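PDB 3TQW: methionine-binding protein from Coxiella burnetii, which probably captures methionine outside the inner membrane for delivery to an ABC transporter, and holds a bound methionine in this structure. Local coordinates for residues A[39-44]-A[61-66]; A[22-27]-A[220-225]; A[119-122]-A[126-129]. All blocks are in the same frame, centred on the assembly; numbering follows the deposited sequence. Where two conformers were deposited one is given.

Contact 1: residues A[39-44]-A[61-66]; sequences SDYNTP and LPYLKA. With MET (methionine), chain C.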
ATOM      1  N   SER A  39       7.695  -9.579  -5.686  1.00 11.37           N
ATOM      2  CA  SER A  39       7.744  -8.424  -6.580  1.00 15.78           C
ATOM      3  C   SER A  39       6.404  -8.147  -7.259  1.00 19.42           C
ATOM      4  O   SER A  39       6.345  -7.482  -8.298  1.00 17.67           O
ATOM      5  CB  SER A  39       8.824  -8.615  -7.642  1.00 22.53           C
ATOM      6  OG  SER A  39      10.084  -8.864  -7.057  1.00 27.46           O
ATOM      7  N   ASP A  40       5.331  -8.661  -6.666  1.00 14.75           N
ATOM      8  CA  ASP A  40       3.983  -8.367  -7.140  1.00 13.25           C
ATOM      9  C   ASP A  40       3.017  -8.489  -5.968  1.00 11.81           C
ATOM     10  O   ASP A  40       3.068  -9.461  -5.216  1.00 10.90           O
ATOM     11  CB  ASP A  40       3.588  -9.337  -8.258  1.00 12.37           C
ATOM     12  CG  ASP A  40       2.333  -8.899  -8.996  1.00 16.69           C
ATOM     13  OD1 ASP A  40       1.348  -8.491  -8.332  1.00 15.02           O
ATOM     14  OD2 ASP A  40       2.338  -8.958 -10.244  1.00 17.59           O
ATOM     15  N   TYR A  41       2.176  -7.474  -5.789  1.00 11.44           N
ATOM     16  CA  TYR A  41       1.146  -7.482  -4.756  1.00 13.66           C
ATOM     17  C   TYR A  41       0.340  -8.784  -4.763  1.00 14.09           C
ATOM     18  O   TYR A  41      -0.118  -9.247  -3.715  1.00 11.86           O
ATOM     19  CB  TYR A  41       0.151  -6.344  -4.999  1.00 10.98           C
ATOM     20  CG  TYR A  41       0.573  -4.946  -4.580  1.00 12.99           C
ATOM     21  CD1 TYR A  41       1.672  -4.724  -3.759  1.00 14.57           C
ATOM     22  CD2 TYR A  41      -0.169  -3.845  -4.988  1.00 13.34           C
ATOM     23  CE1 TYR A  41       2.026  -3.424  -3.369  1.00 15.16           C
ATOM     24  CE2 TYR A  41       0.169  -2.560  -4.609  1.00 14.67           C
ATOM     25  CZ  TYR A  41       1.258  -2.350  -3.803  1.00 15.04           C
ATOM     26  OH  TYR A  41       1.565  -1.056  -3.444  1.00 12.91           O
ATOM     27  N   ASN A  42       0.133  -9.354  -5.947  1.00 12.39           N
ATOM     28  CA  ASN A  42      -0.780 -10.492  -6.075  1.00 14.17           C
ATOM     29  C   ASN A  42      -0.211 -11.837  -5.626  1.00 14.20           C
ATOM     30  O   ASN A  42      -0.899 -12.856  -5.699  1.00 15.04           O
ATOM     31  CB  ASN A  42      -1.374 -10.590  -7.495  1.00 16.16           C
ATOM     32  CG  ASN A  42      -0.349 -11.002  -8.554  1.00 20.28           C
ATOM     33  OD1 ASN A  42       0.735 -11.510  -8.246  1.00 14.85           O
ATOM     34  ND2 ASN A  42      -0.706 -10.794  -9.821  1.00 17.62           N
ATOM     35  N   THR A  43       1.025 -11.838  -5.131  1.00 13.33           N
ATOM     36  CA  THR A  43       1.707 -13.100  -4.824  1.00 11.51           C
ATOM     37  C   THR A  43       1.841 -13.514  -3.343  1.00 13.23           C
ATOM     38  O   THR A  43       1.660 -14.685  -3.028  1.00 13.43           O
ATOM     39  CB  THR A  43       3.081 -13.184  -5.550  1.00 17.34           C
ATOM     40  OG1 THR A  43       2.866 -13.051  -6.962  1.00 19.52           O
ATOM     41  CG2 THR A  43       3.748 -14.530  -5.293  1.00 15.71           C
ATOM     42  N   PRO A  44       2.177 -12.572  -2.435  1.00 13.77           N
ATOM     43  CA  PRO A  44       2.391 -13.000  -1.040  1.00 13.45           C
ATOM     44  C   PRO A  44       1.214 -13.749  -0.380  1.00 12.00           C
ATOM     45  O   PRO A  44       1.458 -14.571   0.497  1.00 13.45           O
ATOM     46  CB  PRO A  44       2.671 -11.682  -0.307  1.00 11.97           C
ATOM     47  CG  PRO A  44       3.315 -10.817  -1.367  1.00 11.46           C
ATOM     48  CD  PRO A  44       2.550 -11.161  -2.637  1.00 14.76           C
ATOM     49  N   LEU A  61      -6.396  -3.993   4.466  0.53 15.99           N
ATOM     50  CA  LEU A  61      -7.552  -4.874   4.603  0.53 15.96           C
ATOM     51  C   LEU A  61      -8.439  -4.946   3.347  0.53 16.22           C
ATOM     52  O   LEU A  61      -8.880  -6.030   2.967  0.53 18.29           O
ATOM     53  CB  LEU A  61      -8.368  -4.485   5.839  0.53 16.46           C
ATOM     54  CG  LEU A  61      -9.395  -5.486   6.361  0.53 16.67           C
ATOM     55  CD1 LEU A  61      -8.806  -6.886   6.426  0.53 16.85           C
ATOM     56  CD2 LEU A  61      -9.919  -5.050   7.729  0.53 17.59           C
ATOM     57  N   PRO A  62      -8.704  -3.799   2.695  1.00 15.15           N
ATOM     58  CA  PRO A  62      -9.496  -3.867   1.459  1.00 14.90           C
ATOM     59  C   PRO A  62      -8.830  -4.722   0.377  1.00 15.51           C
ATOM     60  O   PRO A  62      -9.521  -5.443  -0.342  1.00 17.22           O
ATOM     61  CB  PRO A  62      -9.571  -2.402   1.012  1.00 15.15           C
ATOM     62  CG  PRO A  62      -9.469  -1.631   2.311  1.00 16.01           C
ATOM     63  CD  PRO A  62      -8.453  -2.407   3.109  1.00 14.55           C
ATOM     64  N   TYR A  63      -7.511  -4.644   0.254  1.00 15.61           N
ATOM     65  CA  TYR A  63      -6.814  -5.511  -0.686  1.00 14.28           C
ATOM     66  C   TYR A  63      -6.983  -6.986  -0.302  1.00 13.75           C
ATOM     67  O   TYR A  63      -7.245  -7.835  -1.152  1.00 14.34           O
ATOM     68  CB  TYR A  63      -5.329  -5.151  -0.777  1.00 14.44           C
ATOM     69  CG  TYR A  63      -4.628  -5.876  -1.901  1.00 12.76           C
ATOM     70  CD1 TYR A  63      -4.139  -7.167  -1.722  1.00 14.90           C
ATOM     71  CD2 TYR A  63      -4.474  -5.281  -3.149  1.00  9.56           C
ATOM     72  CE1 TYR A  63      -3.501  -7.847  -2.760  1.00 14.49           C
ATOM     73  CE2 TYR A  63      -3.833  -5.948  -4.191  1.00 12.14           C
ATOM     74  CZ  TYR A  63      -3.357  -7.230  -3.990  1.00 14.21           C
ATOM     75  OH  TYR A  63      -2.728  -7.899  -5.020  1.00 14.10           O
ATOM     76  N   LEU A  64      -6.831  -7.284   0.985  1.00 11.49           N
ATOM     77  CA  LEU A  64      -6.973  -8.654   1.473  1.00 13.61           C
ATOM     78  C   LEU A  64      -8.371  -9.199   1.198  1.00 15.55           C
ATOM     79  O   LEU A  64      -8.530 -10.308   0.685  1.00 14.93           O
ATOM     80  CB  LEU A  64      -6.677  -8.711   2.975  1.00 14.56           C
ATOM     81  CG  LEU A  64      -6.876 -10.068   3.645  1.00 16.57           C
ATOM     82  CD1 LEU A  64      -6.090 -11.151   2.904  1.00 16.40           C
ATOM     83  CD2 LEU A  64      -6.463 -10.005   5.122  1.00 18.92           C
ATOM     84  N   LYS A  65      -9.382  -8.411   1.547  1.00 15.13           N
ATOM     85  CA  LYS A  65     -10.764  -8.796   1.310  1.00 19.14           C
ATOM     86  C   LYS A  65     -11.019  -9.024  -0.175  1.00 17.16           C
ATOM     87  O   LYS A  65     -11.709  -9.968  -0.557  1.00 15.39           O
ATOM     88  CB  LYS A  65     -11.719  -7.728   1.854  1.00 23.76           C
ATOM     89  CG  LYS A  65     -11.678  -7.589   3.373  1.00 28.86           C
ATOM     90  CD  LYS A  65     -12.563  -6.444   3.852  1.00 33.65           C
ATOM     91  CE  LYS A  65     -12.571  -6.353   5.378  1.00 38.56           C
ATOM     92  NZ  LYS A  65     -13.324  -5.161   5.867  1.00 39.68           N
ATOM     93  N   ALA A  66     -10.464  -8.156  -1.015  1.00 15.12           N
ATOM     94  CA  ALA A  66     -10.661  -8.296  -2.455  1.00 14.76           C
ATOM     95  C   ALA A  66     -10.028  -9.583  -2.996  1.00 14.25           C
ATOM     96  O   ALA A  66     -10.664 -10.321  -3.755  1.00 14.69           O
ATOM     97  CB  ALA A  66     -10.133  -7.064  -3.196  1.00 17.70           C
TER
HETATM   98  N   MET C 238       1.833  -0.790   0.979  1.00 12.50           N
HETATM   99  CA  MET C 238       0.728  -0.542   0.044  1.00 13.36           C
HETATM  100  C   MET C 238      -0.037   0.704   0.484  1.00 15.66           C
HETATM  101  O   MET C 238      -0.214   0.922   1.681  1.00 14.93           O
HETATM  102  CB  MET C 238      -0.206  -1.759   0.004  1.00 16.00           C
HETATM  103  CG  MET C 238      -1.382  -1.664  -0.973  1.00 10.90           C
HETATM  104  SD  MET C 238      -2.418  -3.151  -0.938  1.00  6.26           S
HETATM  105  CE  MET C 238      -1.255  -4.343  -1.599  1.00 13.85           C
HETATM  106  OXT MET C 238      -0.487   1.518  -0.327  1.00 15.45           O

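Contact 2: residues A[22-27]-A[220-225]; sequences KQVALN and LHSPAV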
ATOM      1  N   LYS A  22      13.036  -7.727  12.072  1.00 13.66           N
ATOM      2  CA  LYS A  22      13.677  -9.034  12.214  1.00 10.76           C
ATOM      3  C   LYS A  22      14.779  -9.011  13.269  1.00 11.11           C
ATOM      4  O   LYS A  22      14.955  -9.974  14.026  1.00 12.14           O
ATOM      5  CB  LYS A  22      14.226  -9.497  10.856  1.00 11.65           C
ATOM      6  CG  LYS A  22      15.345 -10.538  10.912  1.00 13.68           C
ATOM      7  CD  LYS A  22      15.891 -10.781   9.496  1.00 16.63           C
ATOM      8  CE  LYS A  22      17.176 -11.596   9.505  1.00 19.08           C
ATOM      9  NZ  LYS A  22      16.923 -13.027   9.813  1.00 20.82           N
ATOM     10  N   GLN A  23      15.525  -7.912  13.320  1.00 14.12           N
ATOM     11  CA  GLN A  23      16.568  -7.751  14.316  1.00 15.85           C
ATOM     12  C   GLN A  23      15.962  -7.659  15.708  1.00 14.71           C
ATOM     13  O   GLN A  23      16.457  -8.273  16.652  1.00 13.22           O
ATOM     14  CB  GLN A  23      17.387  -6.493  14.039  1.00 18.97           C
ATOM     15  CG  GLN A  23      18.195  -6.536  12.759  1.00 25.45           C
ATOM     16  CD  GLN A  23      18.608  -5.144  12.309  1.00 33.06           C
ATOM     17  OE1 GLN A  23      18.562  -4.821  11.117  1.00 34.56           O
ATOM     18  NE2 GLN A  23      18.996  -4.306  13.267  1.00 30.10           N
ATOM     19  N   VAL A  24      14.906  -6.862  15.833  1.00 12.61           N
ATOM     20  CA  VAL A  24      14.194  -6.736  17.099  1.00 12.67           C
ATOM     21  C   VAL A  24      13.653  -8.100  17.528  1.00 16.84           C
ATOM     22  O   VAL A  24      13.758  -8.479  18.691  1.00 16.01           O
ATOM     23  CB  VAL A  24      13.032  -5.728  16.985  1.00 13.32           C
ATOM     24  CG1 VAL A  24      12.099  -5.822  18.205  1.00 15.47           C
ATOM     25  CG2 VAL A  24      13.584  -4.314  16.830  1.00 14.59           C
ATOM     26  N   ALA A  25      13.084  -8.831  16.573  1.00 15.42           N
ATOM     27  CA  ALA A  25      12.524 -10.147  16.850  1.00 15.40           C
ATOM     28  C   ALA A  25      13.575 -11.052  17.490  1.00 14.22           C
ATOM     29  O   ALA A  25      13.300 -11.726  18.484  1.00 14.95           O
ATOM     30  CB  ALA A  25      11.980 -10.770  15.576  1.00 15.46           C
ATOM     31  N   LEU A  26      14.786 -11.048  16.935  1.00 11.89           N
ATOM     32  CA  LEU A  26      15.849 -11.907  17.451  1.00 11.59           C
ATOM     33  C   LEU A  26      16.387 -11.398  18.781  1.00 14.68           C
ATOM     34  O   LEU A  26      16.501 -12.161  19.746  1.00 15.89           O
ATOM     35  CB  LEU A  26      16.992 -12.066  16.436  1.00 10.64           C
ATOM     36  CG  LEU A  26      18.146 -12.969  16.897  1.00 16.85           C
ATOM     37  CD1 LEU A  26      17.635 -14.361  17.187  1.00 16.57           C
ATOM     38  CD2 LEU A  26      19.281 -13.025  15.873  1.00 21.88           C
ATOM     39  N   ASN A  27      16.715 -10.109  18.826  1.00 16.31           N
ATOM     40  CA  ASN A  27      17.367  -9.527  19.999  1.00 19.83           C
ATOM     41  C   ASN A  27      16.472  -9.421  21.225  1.00 16.26           C
ATOM     42  O   ASN A  27      16.943  -9.569  22.349  1.00 15.16           O
ATOM     43  CB  ASN A  27      17.928  -8.130  19.692  1.00 21.95           C
ATOM     44  CG  ASN A  27      19.003  -8.146  18.619  1.00 28.16           C
ATOM     45  OD1 ASN A  27      19.510  -9.202  18.242  1.00 28.59           O
ATOM     46  ND2 ASN A  27      19.362  -6.962  18.125  1.00 29.75           N
ATOM     47  N   LEU A 220       6.993  -5.174  15.191  1.00 14.20           N
ATOM     48  CA  LEU A 220       6.712  -4.121  14.218  1.00 15.99           C
ATOM     49  C   LEU A 220       6.183  -2.835  14.863  1.00 18.47           C
ATOM     50  O   LEU A 220       6.149  -1.787  14.222  1.00 18.14           O
ATOM     51  CB  LEU A 220       5.740  -4.621  13.143  1.00 15.32           C
ATOM     52  CG  LEU A 220       6.386  -5.556  12.118  1.00 17.47           C
ATOM     53  CD1 LEU A 220       5.347  -6.407  11.377  1.00 18.63           C
ATOM     54  CD2 LEU A 220       7.235  -4.744  11.148  1.00 16.26           C
ATOM     55  N   HIS A 221       5.793  -2.921  16.133  1.00 18.09           N
ATOM     56  CA  HIS A 221       5.399  -1.742  16.906  1.00 21.53           C
ATOM     57  C   HIS A 221       6.482  -1.287  17.878  1.00 20.85           C
ATOM     58  O   HIS A 221       6.255  -0.390  18.689  1.00 17.69           O
ATOM     59  CB  HIS A 221       4.118  -2.024  17.695  1.00 28.77           C
ATOM     60  CG  HIS A 221       2.919  -2.263  16.835  1.00 36.13           C
ATOM     61  ND1 HIS A 221       2.054  -3.316  17.039  1.00 42.10           N
ATOM     62  CD2 HIS A 221       2.436  -1.577  15.772  1.00 39.13           C
ATOM     63  CE1 HIS A 221       1.092  -3.273  16.134  1.00 45.70           C
ATOM     64  NE2 HIS A 221       1.300  -2.227  15.354  1.00 43.85           N
ATOM     65  N   SER A 222       7.654  -1.910  17.816  1.00 18.58           N
ATOM     66  CA  SER A 222       8.733  -1.568  18.740  1.00 19.58           C
ATOM     67  C   SER A 222       9.271  -0.161  18.486  1.00 22.70           C
ATOM     68  O   SER A 222       9.148   0.368  17.380  1.00 19.34           O
ATOM     69  CB  SER A 222       9.875  -2.568  18.617  1.00 17.52           C
ATOM     70  OG  SER A 222      10.496  -2.456  17.347  1.00 18.59           O
ATOM     71  N   PRO A 223       9.878   0.449  19.515  1.00 23.57           N
ATOM     72  CA  PRO A 223      10.533   1.747  19.330  1.00 23.87           C
ATOM     73  C   PRO A 223      11.519   1.728  18.162  1.00 20.30           C
ATOM     74  O   PRO A 223      11.522   2.656  17.357  1.00 20.31           O
ATOM     75  CB  PRO A 223      11.278   1.948  20.654  1.00 25.35           C
ATOM     76  CG  PRO A 223      10.445   1.217  21.650  1.00 26.34           C
ATOM     77  CD  PRO A 223       9.909   0.008  20.921  1.00 25.61           C
ATOM     78  N   ALA A 224      12.336   0.683  18.060  1.00 20.13           N
ATOM     79  CA  ALA A 224      13.335   0.615  16.991  1.00 18.49           C
ATOM     80  C   ALA A 224      12.706   0.595  15.591  1.00 18.53           C
ATOM     81  O   ALA A 224      13.218   1.224  14.657  1.00 18.37           O
ATOM     82  CB  ALA A 224      14.255  -0.583  17.186  1.00 19.57           C
ATOM     83  N   VAL A 225      11.609  -0.136  15.434  1.00 17.16           N
ATOM     84  CA  VAL A 225      10.932  -0.179  14.141  1.00 17.13           C
ATOM     85  C   VAL A 225      10.258   1.158  13.831  1.00 18.10           C
ATOM     86  O   VAL A 225      10.279   1.620  12.690  1.00 17.48           O
ATOM     87  CB  VAL A 225       9.922  -1.342  14.036  1.00 15.68           C
ATOM     88  CG1 VAL A 225       9.084  -1.209  12.773  1.00 17.46           C
ATOM     89  CG2 VAL A 225      10.657  -2.671  14.017  1.00 15.08           C
TER

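Contact 3: residues A[119-122]-A[126-129]; sequences LLLE and LIQL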
ATOM      1  N   LEU A 119     -11.044   7.689  -5.053  1.00 19.27           N
ATOM      2  CA  LEU A 119     -11.451   8.440  -3.874  1.00 21.77           C
ATOM      3  C   LEU A 119     -10.519   9.618  -3.629  1.00 22.45           C
ATOM      4  O   LEU A 119     -10.960  10.690  -3.215  1.00 22.00           O
ATOM      5  CB  LEU A 119     -11.503   7.533  -2.647  1.00 22.89           C
ATOM      6  CG  LEU A 119     -12.743   6.641  -2.537  1.00 27.34           C
ATOM      7  CD1 LEU A 119     -12.548   5.558  -1.482  1.00 26.10           C
ATOM      8  CD2 LEU A 119     -13.983   7.479  -2.239  1.00 27.78           C
ATOM      9  N   LEU A 120      -9.230   9.415  -3.890  1.00 22.07           N
ATOM     10  CA  LEU A 120      -8.237  10.473  -3.732  1.00 20.83           C
ATOM     11  C   LEU A 120      -8.408  11.564  -4.794  1.00 21.72           C
ATOM     12  O   LEU A 120      -8.224  12.749  -4.509  1.00 24.88           O
ATOM     13  CB  LEU A 120      -6.820   9.889  -3.771  1.00 19.40           C
ATOM     14  CG  LEU A 120      -5.624  10.832  -3.602  1.00 21.22           C
ATOM     15  CD1 LEU A 120      -5.719  11.629  -2.316  1.00 19.87           C
ATOM     16  CD2 LEU A 120      -4.310  10.053  -3.641  1.00 20.23           C
ATOM     17  N   LEU A 121      -8.751  11.168  -6.020  1.00 19.29           N
ATOM     18  CA  LEU A 121      -9.018  12.144  -7.077  1.00 22.60           C
ATOM     19  C   LEU A 121     -10.247  12.978  -6.729  1.00 23.86           C
ATOM     20  O   LEU A 121     -10.351  14.148  -7.106  1.00 24.94           O
ATOM     21  CB  LEU A 121      -9.218  11.459  -8.433  1.00 19.98           C
ATOM     22  CG  LEU A 121      -8.022  10.714  -9.016  1.00 20.85           C
ATOM     23  CD1 LEU A 121      -8.437   9.932 -10.252  1.00 23.43           C
ATOM     24  CD2 LEU A 121      -6.896  11.685  -9.344  1.00 19.73           C
ATOM     25  N   GLU A 122     -11.180  12.365  -6.011  1.00 22.87           N
ATOM     26  CA  GLU A 122     -12.370  13.069  -5.556  1.00 26.62           C
ATOM     27  C   GLU A 122     -12.013  14.049  -4.438  1.00 26.52           C
ATOM     28  O   GLU A 122     -12.514  15.171  -4.395  1.00 23.98           O
ATOM     29  CB  GLU A 122     -13.430  12.074  -5.086  1.00 26.49           C
ATOM     30  CG  GLU A 122     -14.724  12.725  -4.657  1.00 32.04           C
ATOM     31  CD  GLU A 122     -15.789  11.712  -4.289  1.00 35.40           C
ATOM     32  OE1 GLU A 122     -15.512  10.825  -3.450  1.00 35.53           O
ATOM     33  OE2 GLU A 122     -16.905  11.805  -4.845  1.00 34.67           O
ATOM     34  N   LEU A 126     -11.222  16.744  -8.314  1.00 27.52           N
ATOM     35  CA  LEU A 126     -11.075  16.564  -9.755  1.00 26.38           C
ATOM     36  C   LEU A 126     -12.279  15.837 -10.349  1.00 27.98           C
ATOM     37  O   LEU A 126     -12.652  16.063 -11.501  1.00 29.08           O
ATOM     38  CB  LEU A 126      -9.790  15.796 -10.073  1.00 28.28           C
ATOM     39  CG  LEU A 126      -8.477  16.475  -9.683  1.00 30.35           C
ATOM     40  CD1 LEU A 126      -7.287  15.553  -9.940  1.00 29.04           C
ATOM     41  CD2 LEU A 126      -8.317  17.798 -10.432  1.00 32.32           C
ATOM     42  N   ILE A 127     -12.878  14.958  -9.556  1.00 27.52           N
ATOM     43  CA  ILE A 127     -14.057  14.227  -9.984  1.00 26.80           C
ATOM     44  C   ILE A 127     -15.003  14.077  -8.812  1.00 29.64           C
ATOM     45  O   ILE A 127     -14.646  14.360  -7.672  1.00 31.82           O
ATOM     46  CB  ILE A 127     -13.709  12.807 -10.486  1.00 26.94           C
ATOM     47  CG1 ILE A 127     -12.998  12.014  -9.382  1.00 27.90           C
ATOM     48  CG2 ILE A 127     -12.858  12.863 -11.748  1.00 23.61           C
ATOM     49  CD1 ILE A 127     -12.753  10.553  -9.734  1.00 25.94           C
ATOM     50  N   GLN A 128     -16.214  13.626  -9.104  1.00 28.88           N
ATOM     51  CA  GLN A 128     -17.152  13.234  -8.071  1.00 33.04           C
ATOM     52  C   GLN A 128     -17.635  11.836  -8.396  1.00 32.72           C
ATOM     53  O   GLN A 128     -17.921  11.523  -9.551  1.00 33.93           O
ATOM     54  CB  GLN A 128     -18.336  14.204  -8.002  1.00 39.01           C
ATOM     55  CG  GLN A 128     -17.971  15.586  -7.484  1.00 46.46           C
ATOM     56  CD  GLN A 128     -19.172  16.512  -7.390  1.00 52.23           C
ATOM     57  OE1 GLN A 128     -20.296  16.126  -7.712  1.00 53.32           O
ATOM     58  NE2 GLN A 128     -18.936  17.741  -6.946  1.00 52.37           N
ATOM     59  N   LEU A 129     -17.703  10.990  -7.376  1.00 31.25           N
ATOM     60  CA  LEU A 129     -18.190   9.633  -7.545  1.00 29.72           C
ATOM     61  C   LEU A 129     -19.671   9.583  -7.209  1.00 34.28           C
ATOM     62  O   LEU A 129     -20.158  10.387  -6.416  1.00 31.49           O
ATOM     63  CB  LEU A 129     -17.413   8.676  -6.643  1.00 27.90           C
ATOM     64  CG  LEU A 129     -15.918   8.567  -6.955  1.00 28.72           C
ATOM     65  CD1 LEU A 129     -15.180   7.806  -5.860  1.00 28.40           C
ATOM     66  CD2 LEU A 129     -15.708   7.921  -8.319  1.00 30.23           C
TER
HETATM   67  O   HOH W   1     -14.920  16.168  -5.645  0.92 37.58           O

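Contact 1: residues A[39-44]-A[61-66]
The backbone N of Asn-42, next to the hydroxyl of Tyr-63, donates to Asp-40 OD1 over 2.8 Å in an almost straight bond (174° at the hydrogen). The carboxylate receives it on its anti side, somewhat out of plane. This Asx turn, reinforced by the type I turn from Asp-40 to Thr-43, shapes the loop that carries Tyr-41. One residue along, Thr-43 OG1 donates to Asn-42 OD1 at 2.9 Å. From helix 61-71 Tyr-63 reaches across to this loop: its CG lies anti to the backbone N (chi1 -171°), and the outstretched ring brings OH to 3.3 Å from Tyr-41 CB. The two rings form an offset edge-to-face pair, Tyr-41 turning its edge to the face of Tyr-63, with centroids 5.8 Å apart and planes at 72°. In a fold of the periplasmic binding protein class, with the ligand in the cleft between two lobes, this pair makes a corner for the methionine side chain. The ligand methyl CE stands 3.4 Å above the centre of the Tyr-41 ring and 3.6 Å above the plane of the Tyr-63 ring, nearer its rim. Alongside, the ligand SD approaches Tyr-63 CB to 3.5 Å. The phenol oxygen of Tyr-41 is hydrogen-bonded to Asn-174, another residue of the pocket, while Arg-116 grips the ligand through NH1.

Contact 2: residues A[22-27]-A[220-225]
Val-24, on helix 13-29, meets the turn at Ser-222 and the first residues of helix 223-233 with both of its methyl groups. The apolar part of the contact centres on CG2, which lies 3.8 Å from Ala-224 CB and more loosely, at 4.4 Å, from Val-225 CG2. It thus rests against the first turn of the second helix, where Ala-224 is exposed to solvent, whereas Val-225 is buried. The backbones come closest at the same place, with the CA atoms of Val-24 and Ala-224 7.4 Å apart.

A second group of contacts is between carbon and oxygen. Ser-222 OG comes to 3.6 Å from Val-24 CG2 and to 3.8 Å from Val-24 CG1, so the serine side chain faces both branches at van der Waals distance.

Hydrogen bonding at the interface stays on the serine's own side. Ser-222 is the N-cap of helix 223-233. Its OG, set between the backbone N and the carbonyl carbon (chi1 67°), accepts from Val-225 N at 3.2 Å with 158° at the hydrogen, and it also donates to the carbonyl of Ala-219, at the end of the preceding helix. One hydroxyl therefore ties the end of helix 211-220 to the start of the next, while its flank packs on valine.

Val-225 continues the packing along helix 13-29 to Leu-17 and Ala-21 and also touches Phe-82 of strand 75-83, so that the two helices meet beside the six-stranded sheet.

Contact 3: residues A[119-122]-A[126-129]
One face of the Glu-122 carboxylate is turned to Leu-129, whose CG lies 4.1 Å from CD of the glutamate and whose CD1 is near OE1. On that same face the backbone N of Leu-129 donates to Glu-122 OE2 over 2.8 Å, straight at the hydrogen (179°) but reaching the oxygen from 49° out of the carboxylate plane. The glutamate chain runs out extended, CG pointing opposite the backbone N (chi1 -177°), and carries the acid past the Ile-127 carbonyl to reach this amide. The contact closes the C-terminal end of helix 111-123, where the chain reverses into strand 128-129, which pairs with strand 142-144. Leu-126 N donates to Leu-121 O at 3.0 Å, a bond spanning five residues that marks the turn out of the helix, and the CA of Glu-122 makes a CA-H...O contact of 3.4 Å with Ile-127 O. Apolar groups fill in around these bonds. Leu-121 CD2 lies 3.9 Å from Leu-126 CD1, and CB of Leu-121 meets the end of Ile-127, while the side chains of Leu-119 and Leu-129 cross nearly perpendicularly, with Leu-119 CD2 3.8 Å from Leu-129 CD1. Further inward, Leu-121 packs on strands 87-89 and 104-108.

Contact 1 lies deepest, its centre about 9 Å from the centre of the chain, and is the one that touches the ligand; contact 2, about 21 Å out, is still buried; contact 3, about 19 Å out on the opposite side, is only partly so. Contacts 1 and 2 belong to the lobe built on the six-stranded sheet, contact 3 to the lobe of the five-stranded sheet. Helix 111-123 links contacts 1 and 3: Tyr-63 touches its beginning, and contact 3 closes its end. Aromatic packing around a methyl group dominates at the pocket, aliphatic packing beside an N-cap at contact 2, and hydrogen bonds from backbone amides to a carbonyl and a carboxylate at contact 3.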